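Local coordinates for protein 2,3-dihydroxybenzoate-AMP ligase (Bacillus subtilis, PDB 1MDB) that belongs to the ANL superfamily of AMP-binding enzymes and holds adenosine monophosphate together with 2,3-dihydroxybenzoic acid, at residues A43-W51 with P83-V91; Y137-Q145 with I154-F163. All coordinates share one frame; numbering follows the deposited sequence.

Contact 1: residues A43-W51 with P83-V91; sequences AITCGNTHW and PNIKEFFEV
The beta hairpin of strands 42-46 and 49-52, at one border of the nine-strand sheet, packs against the first turns of helix 86-98, with W51, T49, C46 and I44 all meeting K86 or F89. K86 does most of the work. Its CD sits over the five-membered ring of W51, 3.5 Å from the centroid and only 5° off the ring normal, a CH-pi contact. The bend at chi3 (-60°) lays CE over the same indole, 3.2 Å from W51 NE1, and the one at chi4 (-61°) swings NZ to T49, where it donates to OG1 at 2.8 Å. That hydroxyl in turn donates to C46 O, on a lone pair in the carbonyl plane, across the type II' turn. Nearer the lysine backbone, K86 CG rests 3.8 Å from C46 CB and also meets I44 CG2. Further along the helix, I44 CD1 lies 3.3 Å from F89 CD1. The far end of the indole approaches E90, with W51 CH2 3.8 Å from E90 CD; that carboxylate is held by R59 and H170. The lysine thus spends its aliphatic part on the indole and its ammonium on T49 OG1, which probably polarises that hydroxyl toward C46 O.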
loop_
_atom_site.group_PDB
_atom_site.type_symbol
_atom_site.label_atom_id
_atom_site.label_comp_id
_atom_site.label_asym_id
_atom_site.label_seq_id
_atom_site.Cartn_x
_atom_site.Cartn_y
_atom_site.Cartn_z
ATOM N N ALA A 43 -7.773 -14.105 -15.958
ATOM C CA ALA A 43 -7.291 -13.682 -14.642
ATOM C C ALA A 43 -6.734 -12.273 -14.693
ATOM O O ALA A 43 -6.896 -11.493 -13.750
ATOM C CB ALA A 43 -6.207 -14.639 -14.146
ATOM N N ILE A 44 -6.086 -11.952 -15.805
ATOM C CA ILE A 44 -5.467 -10.652 -15.975
ATOM C C ILE A 44 -5.752 -10.025 -17.329
ATOM O O ILE A 44 -5.675 -10.689 -18.361
ATOM C CB ILE A 44 -3.945 -10.775 -15.836
ATOM C CG1 ILE A 44 -3.601 -11.403 -14.486
ATOM C CG2 ILE A 44 -3.294 -9.422 -16.029
ATOM C CD1 ILE A 44 -2.191 -11.946 -14.427
ATOM N N THR A 45 -6.067 -8.738 -17.313
ATOM C CA THR A 45 -6.330 -7.993 -18.530
ATOM C C THR A 45 -5.419 -6.780 -18.566
ATOM O O THR A 45 -5.285 -6.066 -17.571
ATOM C CB THR A 45 -7.784 -7.523 -18.592
ATOM O OG1 THR A 45 -8.638 -8.660 -18.740
ATOM C CG2 THR A 45 -7.985 -6.569 -19.756
ATOM N N CYS A 46 -4.796 -6.545 -19.712
ATOM C CA CYS A 46 -3.891 -5.416 -19.863
ATOM C C CYS A 46 -3.976 -4.925 -21.303
ATOM O O CYS A 46 -3.461 -5.570 -22.222
ATOM C CB CYS A 46 -2.461 -5.844 -19.528
ATOM S SG CYS A 46 -1.306 -4.485 -19.444
ATOM N N GLY A 47 -4.624 -3.781 -21.502
ATOM C CA GLY A 47 -4.788 -3.273 -22.850
ATOM C C GLY A 47 -5.658 -4.286 -23.573
ATOM O O GLY A 47 -6.730 -4.651 -23.080
ATOM N N ASN A 48 -5.193 -4.769 -24.721
ATOM C CA ASN A 48 -5.949 -5.751 -25.497
ATOM C C ASN A 48 -5.563 -7.196 -25.192
ATOM O O ASN A 48 -6.155 -8.122 -25.741
ATOM C CB ASN A 48 -5.774 -5.488 -26.997
ATOM C CG ASN A 48 -6.650 -4.350 -27.496
ATOM O OD1 ASN A 48 -6.391 -3.767 -28.553
ATOM N ND2 ASN A 48 -7.702 -4.039 -26.746
ATOM N N THR A 49 -4.582 -7.391 -24.316
ATOM C CA THR A 49 -4.136 -8.736 -23.962
ATOM C C THR A 49 -4.871 -9.284 -22.746
ATOM O O THR A 49 -5.367 -8.526 -21.914
ATOM C CB THR A 49 -2.627 -8.762 -23.670
ATOM O OG1 THR A 49 -2.359 -8.086 -22.432
ATOM C CG2 THR A 49 -1.868 -8.070 -24.787
ATOM N N HIS A 50 -4.931 -10.611 -22.652
ATOM C CA HIS A 50 -5.604 -11.298 -21.555
ATOM C C HIS A 50 -4.814 -12.563 -21.213
ATOM O O HIS A 50 -4.132 -13.122 -22.073
ATOM C CB HIS A 50 -7.022 -11.700 -21.975
ATOM C CG HIS A 50 -7.864 -10.559 -22.461
ATOM N ND1 HIS A 50 -8.451 -9.646 -21.609
ATOM C CD2 HIS A 50 -8.218 -10.182 -23.714
ATOM C CE1 HIS A 50 -9.130 -8.758 -22.315
ATOM N NE2 HIS A 50 -9.004 -9.061 -23.594
ATOM N N TRP A 51 -4.903 -13.007 -19.962
ATOM C CA TRP A 51 -4.216 -14.218 -19.509
ATOM C C TRP A 51 -5.178 -15.039 -18.672
ATOM O O TRP A 51 -5.718 -14.553 -17.676
ATOM C CB TRP A 51 -2.988 -13.884 -18.644
ATOM C CG TRP A 51 -1.716 -13.635 -19.389
ATOM C CD1 TRP A 51 -1.565 -13.521 -20.738
ATOM C CD2 TRP A 51 -0.414 -13.421 -18.819
ATOM N NE1 TRP A 51 -0.258 -13.243 -21.047
ATOM C CE2 TRP A 51 0.473 -13.177 -19.888
ATOM C CE3 TRP A 51 0.085 -13.408 -17.508
ATOM C CZ2 TRP A 51 1.837 -12.919 -19.691
ATOM C CZ3 TRP A 51 1.441 -13.151 -17.309
ATOM C CH2 TRP A 51 2.300 -12.910 -18.398
ATOM N N PRO A 83 6.094 -2.356 -13.327
ATOM C CA PRO A 83 4.903 -1.500 -13.296
ATOM C C PRO A 83 3.699 -2.420 -13.252
ATOM O O PRO A 83 3.820 -3.611 -12.958
ATOM C CB PRO A 83 4.971 -0.731 -14.619
ATOM C CG PRO A 83 6.309 -1.186 -15.293
ATOM C CD PRO A 83 6.587 -2.530 -14.702
ATOM N N ASN A 84 2.534 -1.883 -13.572
ATOM C CA ASN A 84 1.337 -2.702 -13.576
ATOM C C ASN A 84 1.232 -3.421 -14.928
ATOM O O ASN A 84 0.486 -2.995 -15.809
ATOM C CB ASN A 84 0.105 -1.824 -13.343
ATOM C CG ASN A 84 -0.012 -1.343 -11.900
ATOM O OD1 ASN A 84 0.932 -1.447 -11.114
ATOM N ND2 ASN A 84 -1.178 -0.806 -11.553
ATOM N N ILE A 85 1.997 -4.498 -15.090
ATOM C CA ILE A 85 1.979 -5.281 -16.326
ATOM C C ILE A 85 1.807 -6.760 -15.992
ATOM O O ILE A 85 1.999 -7.170 -14.847
ATOM C CB ILE A 85 3.270 -5.064 -17.158
ATOM C CG1 ILE A 85 4.507 -5.290 -16.289
ATOM C CG2 ILE A 85 3.294 -3.647 -17.711
ATOM C CD1 ILE A 85 5.826 -5.025 -17.010
ATOM N N LYS A 86 1.431 -7.549 -16.995
ATOM C CA LYS A 86 1.195 -8.976 -16.825
ATOM C C LYS A 86 2.404 -9.729 -16.283
ATOM O O LYS A 86 2.263 -10.632 -15.469
ATOM C CB LYS A 86 0.776 -9.603 -18.160
ATOM C CG LYS A 86 -0.520 -9.059 -18.739
ATOM C CD LYS A 86 -1.055 -9.960 -19.854
ATOM C CE LYS A 86 -0.067 -10.094 -21.008
ATOM N NZ LYS A 86 0.222 -8.786 -21.627
ATOM N N GLU A 87 3.589 -9.358 -16.748
ATOM C CA GLU A 87 4.819 -10.011 -16.319
ATOM C C GLU A 87 4.937 -10.125 -14.802
ATOM O O GLU A 87 5.366 -11.156 -14.284
ATOM C CB GLU A 87 6.026 -9.264 -16.885
ATOM C CG GLU A 87 6.247 -9.461 -18.372
ATOM C CD GLU A 87 5.080 -8.987 -19.226
ATOM O OE1 GLU A 87 4.519 -7.905 -18.948
ATOM O OE2 GLU A 87 4.735 -9.694 -20.196
ATOM N N PHE A 88 4.550 -9.074 -14.085
ATOM C CA PHE A 88 4.613 -9.092 -12.625
ATOM C C PHE A 88 4.110 -10.421 -12.083
ATOM O O PHE A 88 4.766 -11.064 -11.264
ATOM C CB PHE A 88 3.754 -7.961 -12.053
ATOM C CG PHE A 88 3.702 -7.924 -10.549
ATOM C CD1 PHE A 88 4.730 -7.333 -9.816
ATOM C CD2 PHE A 88 2.600 -8.438 -9.867
ATOM C CE1 PHE A 88 4.657 -7.248 -8.415
ATOM C CE2 PHE A 88 2.512 -8.362 -8.468
ATOM C CZ PHE A 88 3.542 -7.762 -7.742
ATOM N N PHE A 89 2.940 -10.836 -12.557
ATOM C CA PHE A 89 2.323 -12.068 -12.083
ATOM C C PHE A 89 3.054 -13.370 -12.382
ATOM O O PHE A 89 3.116 -14.255 -11.523
ATOM C CB PHE A 89 0.872 -12.148 -12.578
ATOM C CG PHE A 89 -0.001 -11.059 -12.034
ATOM C CD1 PHE A 89 -0.210 -9.891 -12.756
ATOM C CD2 PHE A 89 -0.575 -11.182 -10.771
ATOM C CE1 PHE A 89 -0.985 -8.854 -12.231
ATOM C CE2 PHE A 89 -1.349 -10.159 -10.233
ATOM C CZ PHE A 89 -1.555 -8.990 -10.965
ATOM N N GLU A 90 3.590 -13.516 -13.585
ATOM C CA GLU A 90 4.303 -14.740 -13.891
ATOM C C GLU A 90 5.626 -14.706 -13.130
ATOM O O GLU A 90 6.141 -15.740 -12.702
ATOM C CB GLU A 90 4.543 -14.882 -15.404
ATOM C CG GLU A 90 5.553 -13.930 -16.030
ATOM C CD GLU A 90 5.742 -14.210 -17.522
ATOM O OE1 GLU A 90 5.479 -15.354 -17.946
ATOM O OE2 GLU A 90 6.163 -13.301 -18.263
ATOM N N VAL A 91 6.155 -13.505 -12.936
ATOM C CA VAL A 91 7.417 -13.351 -12.222
ATOM C C VAL A 91 7.318 -13.756 -10.760
ATOM O O VAL A 91 8.158 -14.522 -10.282
ATOM C CB VAL A 91 7.954 -11.893 -12.317
ATOM C CG1 VAL A 91 8.972 -11.620 -11.203
ATOM C CG2 VAL A 91 8.620 -11.683 -13.678
#

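Contact 2: residues Y137-Q145 with I154-F163; sequences YRSLARQVQ and IIVAGEAEEF
R142 reaches from helix 137-147 to the turn 160-163, meeting F163, E162 and E161 on the way. Its CB directs CG to the edge of the F163 ring, 3.9 Å from CZ, and the chain runs extended from CG to NE. CD passes E162 OE2. Chi4 of 94° turns the guanidinium across the extended chain, with F163 CE1 over one of its faces. NE donates to E162 OE2 at 2.9 Å and NH2 to E162 OE1, a side-on grip in which both oxygens use their syn lone pairs and sit slightly out of the guanidinium plane. R142 NH2 also bonds E161 OE1 at 2.6 Å, here on the anti lone pair and in plane. NH1 donates to water 1, which passes a hydrogen bond back to E161 OE1. E161 OE2 lies instead over a face of the R138 guanidinium, 3.1 Å from R138 NH1, a purely electrostatic pairing; R138 NH1 has D136 as a further partner. Next to this network F163 is sandwiched between E162 CG and I154 CG2, while A141 CB meets I154 CG2 at 3.8 Å. The helix thus lies against strand 154-157 and the turn leading into strand 164-165, with strand 125-132 beside 154-157 and helix 111-120 packed on V144.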
loop_
_atom_site.group_PDB
_atom_site.type_symbol
_atom_site.label_atom_id
_atom_site.label_comp_id
_atom_site.label_asym_id
_atom_site.label_seq_id
_atom_site.Cartn_x
_atom_site.Cartn_y
_atom_site.Cartn_z
ATOM N N TYR A 137 14.458 2.012 -17.315
ATOM C CA TYR A 137 15.003 1.322 -16.154
ATOM C C TYR A 137 16.333 0.610 -16.359
ATOM O O TYR A 137 16.973 0.210 -15.383
ATOM C CB TYR A 137 13.956 0.362 -15.568
ATOM C CG TYR A 137 12.767 1.077 -14.934
ATOM C CD1 TYR A 137 11.779 1.678 -15.726
ATOM C CD2 TYR A 137 12.653 1.187 -13.548
ATOM C CE1 TYR A 137 10.710 2.375 -15.149
ATOM C CE2 TYR A 137 11.595 1.878 -12.961
ATOM C CZ TYR A 137 10.628 2.472 -13.769
ATOM O OH TYR A 137 9.593 3.177 -13.198
ATOM N N ARG A 138 16.766 0.448 -17.609
ATOM C CA ARG A 138 18.060 -0.190 -17.838
ATOM C C ARG A 138 19.159 0.770 -17.412
ATOM O O ARG A 138 20.231 0.346 -16.988
ATOM C CB ARG A 138 18.276 -0.541 -19.306
ATOM C CG ARG A 138 17.120 -1.205 -19.985
ATOM C CD ARG A 138 16.648 -0.251 -21.046
ATOM N NE ARG A 138 15.745 -0.867 -21.993
ATOM C CZ ARG A 138 15.364 -0.281 -23.117
ATOM N NH1 ARG A 138 15.810 0.936 -23.417
ATOM N NH2 ARG A 138 14.565 -0.928 -23.951
ATOM N N SER A 139 18.902 2.069 -17.539
ATOM C CA SER A 139 19.895 3.054 -17.143
ATOM C C SER A 139 19.982 2.998 -15.622
ATOM O O SER A 139 21.050 3.188 -15.046
ATOM C CB SER A 139 19.501 4.465 -17.624
ATOM O OG SER A 139 18.307 4.906 -17.002
ATOM N N LEU A 140 18.854 2.728 -14.970
ATOM C CA LEU A 140 18.851 2.601 -13.517
ATOM C C LEU A 140 19.655 1.327 -13.199
ATOM O O LEU A 140 20.483 1.313 -12.291
ATOM C CB LEU A 140 17.413 2.471 -12.988
ATOM C CG LEU A 140 17.251 2.098 -11.505
ATOM C CD1 LEU A 140 18.045 3.069 -10.644
ATOM C CD2 LEU A 140 15.759 2.103 -11.109
ATOM N N ALA A 141 19.418 0.265 -13.964
ATOM C CA ALA A 141 20.151 -0.990 -13.754
ATOM C C ALA A 141 21.654 -0.728 -13.866
ATOM O O ALA A 141 22.445 -1.215 -13.054
ATOM C CB ALA A 141 19.725 -2.038 -14.793
ATOM N N ARG A 142 22.044 0.050 -14.875
ATOM C CA ARG A 142 23.451 0.357 -15.075
ATOM C C ARG A 142 24.003 1.089 -13.875
ATOM O O ARG A 142 25.129 0.836 -13.452
ATOM C CB ARG A 142 23.650 1.186 -16.345
ATOM C CG ARG A 142 23.263 0.425 -17.602
ATOM C CD ARG A 142 23.617 1.159 -18.880
ATOM N NE ARG A 142 23.088 0.427 -20.022
ATOM C CZ ARG A 142 21.917 0.681 -20.593
ATOM N NH1 ARG A 142 21.149 1.669 -20.145
ATOM N NH2 ARG A 142 21.488 -0.086 -21.579
ATOM N N GLN A 143 23.211 1.998 -13.318
ATOM C CA GLN A 143 23.649 2.736 -12.146
ATOM C C GLN A 143 23.819 1.771 -10.980
ATOM O O GLN A 143 24.806 1.832 -10.237
ATOM C CB GLN A 143 22.628 3.827 -11.798
ATOM C CG GLN A 143 22.680 5.002 -12.756
ATOM C CD GLN A 143 21.590 6.022 -12.514
ATOM O OE1 GLN A 143 21.775 7.211 -12.776
ATOM N NE2 GLN A 143 20.444 5.564 -12.029
ATOM N N VAL A 144 22.866 0.860 -10.823
ATOM C CA VAL A 144 22.957 -0.093 -9.727
ATOM C C VAL A 144 24.196 -0.990 -9.847
ATOM O O VAL A 144 24.963 -1.094 -8.889
ATOM C CB VAL A 144 21.677 -0.951 -9.621
ATOM C CG1 VAL A 144 21.802 -1.939 -8.469
ATOM C CG2 VAL A 144 20.473 -0.038 -9.388
ATOM N N GLN A 145 24.412 -1.609 -11.014
ATOM C CA GLN A 145 25.578 -2.480 -11.195
ATOM C C GLN A 145 26.903 -1.779 -10.909
ATOM O O GLN A 145 27.812 -2.378 -10.326
ATOM C CB GLN A 145 25.645 -3.062 -12.615
ATOM C CG GLN A 145 24.672 -4.182 -12.913
ATOM C CD GLN A 145 25.128 -5.046 -14.091
ATOM O OE1 GLN A 145 25.745 -4.552 -15.032
ATOM N NE2 GLN A 145 24.813 -6.341 -14.040
ATOM N N ILE A 154 20.449 -9.297 -14.290
ATOM C CA ILE A 154 19.548 -8.172 -14.511
ATOM C C ILE A 154 18.573 -8.656 -15.556
ATOM O O ILE A 154 18.948 -8.866 -16.705
ATOM C CB ILE A 154 20.291 -6.940 -15.073
ATOM C CG1 ILE A 154 21.375 -6.487 -14.096
ATOM C CG2 ILE A 154 19.290 -5.817 -15.363
ATOM C CD1 ILE A 154 20.864 -6.092 -12.755
ATOM N N ILE A 155 17.324 -8.848 -15.152
ATOM C CA ILE A 155 16.299 -9.349 -16.059
ATOM C C ILE A 155 15.340 -8.237 -16.472
ATOM O O ILE A 155 14.816 -7.500 -15.625
ATOM C CB ILE A 155 15.530 -10.500 -15.397
ATOM C CG1 ILE A 155 16.526 -11.595 -14.990
ATOM C CG2 ILE A 155 14.458 -11.023 -16.339
ATOM C CD1 ILE A 155 15.988 -12.612 -13.978
ATOM N N VAL A 156 15.111 -8.125 -17.774
ATOM C CA VAL A 156 14.259 -7.078 -18.313
ATOM C C VAL A 156 13.055 -7.588 -19.072
ATOM O O VAL A 156 13.188 -8.383 -20.010
ATOM C CB VAL A 156 15.047 -6.170 -19.273
ATOM C CG1 VAL A 156 14.163 -5.037 -19.764
ATOM C CG2 VAL A 156 16.295 -5.640 -18.582
ATOM N N ALA A 157 11.871 -7.140 -18.671
ATOM C CA ALA A 157 10.675 -7.537 -19.386
ATOM C C ALA A 157 10.580 -6.492 -20.484
ATOM O O ALA A 157 10.205 -5.348 -20.235
ATOM C CB ALA A 157 9.441 -7.499 -18.469
ATOM N N GLY A 158 10.961 -6.893 -21.695
ATOM C CA GLY A 158 10.951 -5.991 -22.835
ATOM C C GLY A 158 12.320 -6.022 -23.495
ATOM O O GLY A 158 13.022 -7.033 -23.414
ATOM N N GLU A 159 12.712 -4.923 -24.136
ATOM C CA GLU A 159 14.011 -4.849 -24.795
ATOM C C GLU A 159 15.111 -4.779 -23.737
ATOM O O GLU A 159 15.364 -3.726 -23.148
ATOM C CB GLU A 159 14.074 -3.621 -25.706
ATOM C CG GLU A 159 15.391 -3.464 -26.444
ATOM C CD GLU A 159 15.740 -4.687 -27.278
ATOM O OE1 GLU A 159 14.913 -5.068 -28.135
ATOM O OE2 GLU A 159 16.837 -5.264 -27.075
ATOM N N ALA A 160 15.768 -5.913 -23.519
ATOM C CA ALA A 160 16.818 -6.033 -22.516
ATOM C C ALA A 160 18.154 -5.371 -22.815
ATOM O O ALA A 160 18.934 -5.124 -21.900
ATOM C CB ALA A 160 17.047 -7.514 -22.204
ATOM N N GLU A 161 18.427 -5.084 -24.082
ATOM C CA GLU A 161 19.709 -4.495 -24.458
ATOM C C GLU A 161 20.812 -5.468 -24.029
ATOM O O GLU A 161 20.736 -6.649 -24.370
ATOM C CB GLU A 161 19.880 -3.103 -23.822
ATOM C CG GLU A 161 19.832 -1.967 -24.858
ATOM C CD GLU A 161 19.177 -0.677 -24.358
ATOM O OE1 GLU A 161 19.644 -0.083 -23.359
ATOM O OE2 GLU A 161 18.186 -0.246 -24.983
ATOM N N GLU A 162 21.817 -5.013 -23.284
ATOM C CA GLU A 162 22.892 -5.914 -22.876
ATOM C C GLU A 162 22.551 -6.854 -21.718
ATOM O O GLU A 162 23.365 -7.708 -21.347
ATOM C CB GLU A 162 24.151 -5.133 -22.496
ATOM C CG GLU A 162 24.096 -4.475 -21.124
ATOM C CD GLU A 162 23.673 -3.023 -21.192
ATOM O OE1 GLU A 162 22.734 -2.712 -21.953
ATOM O OE2 GLU A 162 24.277 -2.201 -20.479
ATOM N N PHE A 163 21.360 -6.702 -21.148
ATOM C CA PHE A 163 20.955 -7.535 -20.023
ATOM C C PHE A 163 20.197 -8.788 -20.460
ATOM O O PHE A 163 20.283 -9.183 -21.620
ATOM C CB PHE A 163 20.138 -6.691 -19.038
ATOM C CG PHE A 163 20.896 -5.510 -18.498
ATOM C CD1 PHE A 163 20.507 -4.210 -18.805
ATOM C CD2 PHE A 163 22.030 -5.701 -17.704
ATOM C CE1 PHE A 163 21.237 -3.119 -18.331
ATOM C CE2 PHE A 163 22.763 -4.624 -17.226
ATOM C CZ PHE A 163 22.366 -3.325 -17.540
HETATM O O HOH W 1 18.960 2.073 -21.820
#

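Both segments of contact 1 come earlier in the chain than either segment of contact 2; their centres are 20 Å apart and all four lie in the AMP-binding region. They belong to different beta-sheets. Contact 1 sets a border hairpin of the nine-strand sheet against helix 86-98, whereas contact 2 lies on the six-strand sheet that includes strands 77-80, 125-132 and 154-157. Helix 86-98 joins the two regions: it follows strand 77-80, and its E87 CG packs 3.7 Å from A157 CB at the end of strand 154-157. V91 touches I127 of strand 125-132 as well. Contact 1 therefore bridges, through this helix, from one sheet to the other, while contact 2 packs helix 137-147 against the second.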